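Local atomic coordinates of endoglucanase, family GH5 (Zobellia galactanivorans, PDB entry 6GL2), a protein that probably hydrolyses beta-1,4-glucosidic bonds in hemicelluloses such as mixed-linked glucan, as a glycoside hydrolase of family 5. Residues D240-G244 / D286-H290. Coordinates in Å, arbitrary orientation, origin at the centre of the assembly. Residues are numbered along the deposited sequence.
Sequences DSTWG and DRLAH
On the outer layer of the (beta/alpha)8 TIM barrel of this family 5 hydrolase, the loop 240-244, between helices 232-237 and 246-266, packs against one turn of helix 284-301. The loop has no regular structure; Thr242 and Trp243 are extended (phi/psi -108/148° and -153/136°), and Trp243 lies opposite Asp286, CA to CA 5.3 Å. An Asx turn starts it: Asp240 OD1, chi1 t, accepts a hydrogen bond from Thr242 N at 3.3 Å. Asp240 and Thr242, together with Asp248, are Mg(2+) ligands in a structure of this protein, though no ion is bound here. Trp243 (chi1 t, chi2 94°) points into the interface and lays one face of its indole over the helix, with His290 CA 3.9 Å from the centroid of the six-membered ring, a CH-pi contact. His290, chi1 t and chi2 -94°, turns its edge to that face in a T-shaped pair, its ring 4.8 Å from the indole five-membered ring between centroids, planes at 88°; its NE2 is hydrogen-bonded to Phe230 O. Phe234 and Phe293 add aromatic neighbours to Trp243, and Trp243 CE3 reaches Ala289 CB at 4.3 Å. At Gly244 (phi 143°) a CB would collide with Trp243 O, so glycine suits the position. Asp286, chi1 m and chi2 3°, accepts from Trp243 N at OD2 (2.9 Å, N-H...O angle 156°), while a water donates to both Asp286 OD1 (2.9 Å) and Trp243 O (2.8 Å).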
loop_
_atom_site.group_PDB
_atom_site.type_symbol
_atom_site.label_atom_id
_atom_site.label_comp_id
_atom_site.label_asym_id
_atom_site.label_seq_id
_atom_site.Cartn_x
_atom_site.Cartn_y
_atom_site.Cartn_z
ATOM N N ASP A 240 11.085 -22.111 1.934
ATOM C CA ASP A 240 10.438 -22.889 2.950
ATOM C C ASP A 240 8.990 -22.991 2.478
ATOM O O ASP A 240 8.396 -21.957 2.069
ATOM C CB ASP A 240 10.524 -22.168 4.270
ATOM C CG ASP A 240 9.903 -22.955 5.409
ATOM O OD1 ASP A 240 9.496 -24.137 5.215
ATOM O OD2 ASP A 240 9.830 -22.386 6.525
ATOM N N SER A 241 8.410 -24.175 2.456
ATOM C CA SER A 241 7.034 -24.274 1.946
ATOM C C SER A 241 6.031 -24.656 2.976
ATOM O O SER A 241 4.834 -24.711 2.682
ATOM C CB SER A 241 6.922 -25.189 0.734
ATOM O OG SER A 241 7.282 -26.509 1.078
ATOM N N THR A 242 6.502 -24.888 4.193
ATOM C CA THR A 242 5.655 -25.186 5.271
ATOM C C THR A 242 5.549 -24.042 6.252
ATOM O O THR A 242 6.493 -23.247 6.396
ATOM C CB THR A 242 6.080 -26.491 6.011
ATOM O OG1 THR A 242 7.332 -26.258 6.605
ATOM C CG2 THR A 242 6.299 -27.621 5.013
ATOM N N TRP A 243 4.396 -23.952 6.854
ATOM C CA TRP A 243 4.124 -22.966 7.866
ATOM C C TRP A 243 3.079 -23.481 8.776
ATOM O O TRP A 243 2.044 -24.024 8.327
ATOM C CB TRP A 243 3.698 -21.602 7.237
ATOM C CG TRP A 243 3.671 -20.495 8.233
ATOM C CD1 TRP A 243 4.690 -19.597 8.524
ATOM C CD2 TRP A 243 2.602 -20.189 9.209
ATOM N NE1 TRP A 243 4.312 -18.787 9.538
ATOM C CE2 TRP A 243 3.081 -19.065 9.987
ATOM C CE3 TRP A 243 1.303 -20.653 9.469
ATOM C CZ2 TRP A 243 2.340 -18.555 11.038
ATOM C CZ3 TRP A 243 0.576 -20.090 10.552
ATOM C CH2 TRP A 243 1.101 -19.049 11.281
ATOM N N GLY A 244 3.297 -23.294 10.082
ATOM C CA GLY A 244 2.293 -23.486 11.090
ATOM C C GLY A 244 2.719 -24.094 12.440
ATOM O O GLY A 244 1.829 -24.369 13.245
ATOM N N ASP A 286 -0.904 -24.913 3.929
ATOM C CA ASP A 286 -0.075 -24.046 4.767
ATOM C C ASP A 286 -0.281 -22.573 4.382
ATOM O O ASP A 286 -0.274 -21.713 5.275
ATOM C CB ASP A 286 1.410 -24.469 4.822
ATOM C CG ASP A 286 1.685 -25.782 5.647
ATOM O OD1 ASP A 286 0.771 -26.465 6.163
ATOM O OD2 ASP A 286 2.897 -26.099 5.683
ATOM N N ARG A 287 -0.483 -22.232 3.103
ATOM C CA ARG A 287 -0.832 -20.870 2.723
ATOM C C ARG A 287 -2.092 -20.421 3.421
ATOM O O ARG A 287 -2.242 -19.319 3.870
ATOM C CB ARG A 287 -1.004 -20.662 1.232
ATOM C CG ARG A 287 0.224 -20.667 0.430
ATOM C CD ARG A 287 -0.189 -20.354 -0.993
ATOM N NE ARG A 287 -0.423 -18.983 -1.422
ATOM C CZ ARG A 287 -1.017 -18.593 -2.553
ATOM N NH1 ARG A 287 -1.795 -19.398 -3.198
ATOM N NH2 ARG A 287 -0.827 -17.365 -3.063
ATOM N N LEU A 288 -3.101 -21.314 3.464
ATOM C CA LEU A 288 -4.323 -21.021 4.102
ATOM C C LEU A 288 -4.161 -20.814 5.621
ATOM O O LEU A 288 -4.723 -19.844 6.209
ATOM C CB LEU A 288 -5.369 -22.165 3.904
ATOM C CG LEU A 288 -6.733 -21.946 4.502
ATOM C CD1 LEU A 288 -7.419 -20.624 4.111
ATOM C CD2 LEU A 288 -7.635 -23.176 4.209
ATOM N N ALA A 289 -3.436 -21.719 6.278
ATOM C CA ALA A 289 -3.149 -21.583 7.710
ATOM C C ALA A 289 -2.436 -20.270 8.027
ATOM O O ALA A 289 -2.783 -19.586 8.949
ATOM C CB ALA A 289 -2.292 -22.738 8.233
ATOM N N HIS A 290 -1.460 -19.927 7.224
ATOM C CA HIS A 290 -0.697 -18.692 7.398
ATOM C C HIS A 290 -1.639 -17.475 7.197
ATOM O O HIS A 290 -1.629 -16.528 7.996
ATOM C CB HIS A 290 0.429 -18.657 6.369
ATOM C CG HIS A 290 1.141 -17.354 6.369
ATOM N ND1 HIS A 290 0.782 -16.327 5.504
ATOM C CD2 HIS A 290 2.241 -16.904 7.084
ATOM C CE1 HIS A 290 1.632 -15.349 5.679
ATOM N NE2 HIS A 290 2.455 -15.628 6.735
HETATM O O HOH W 1 -0.277 -25.556 8.692
#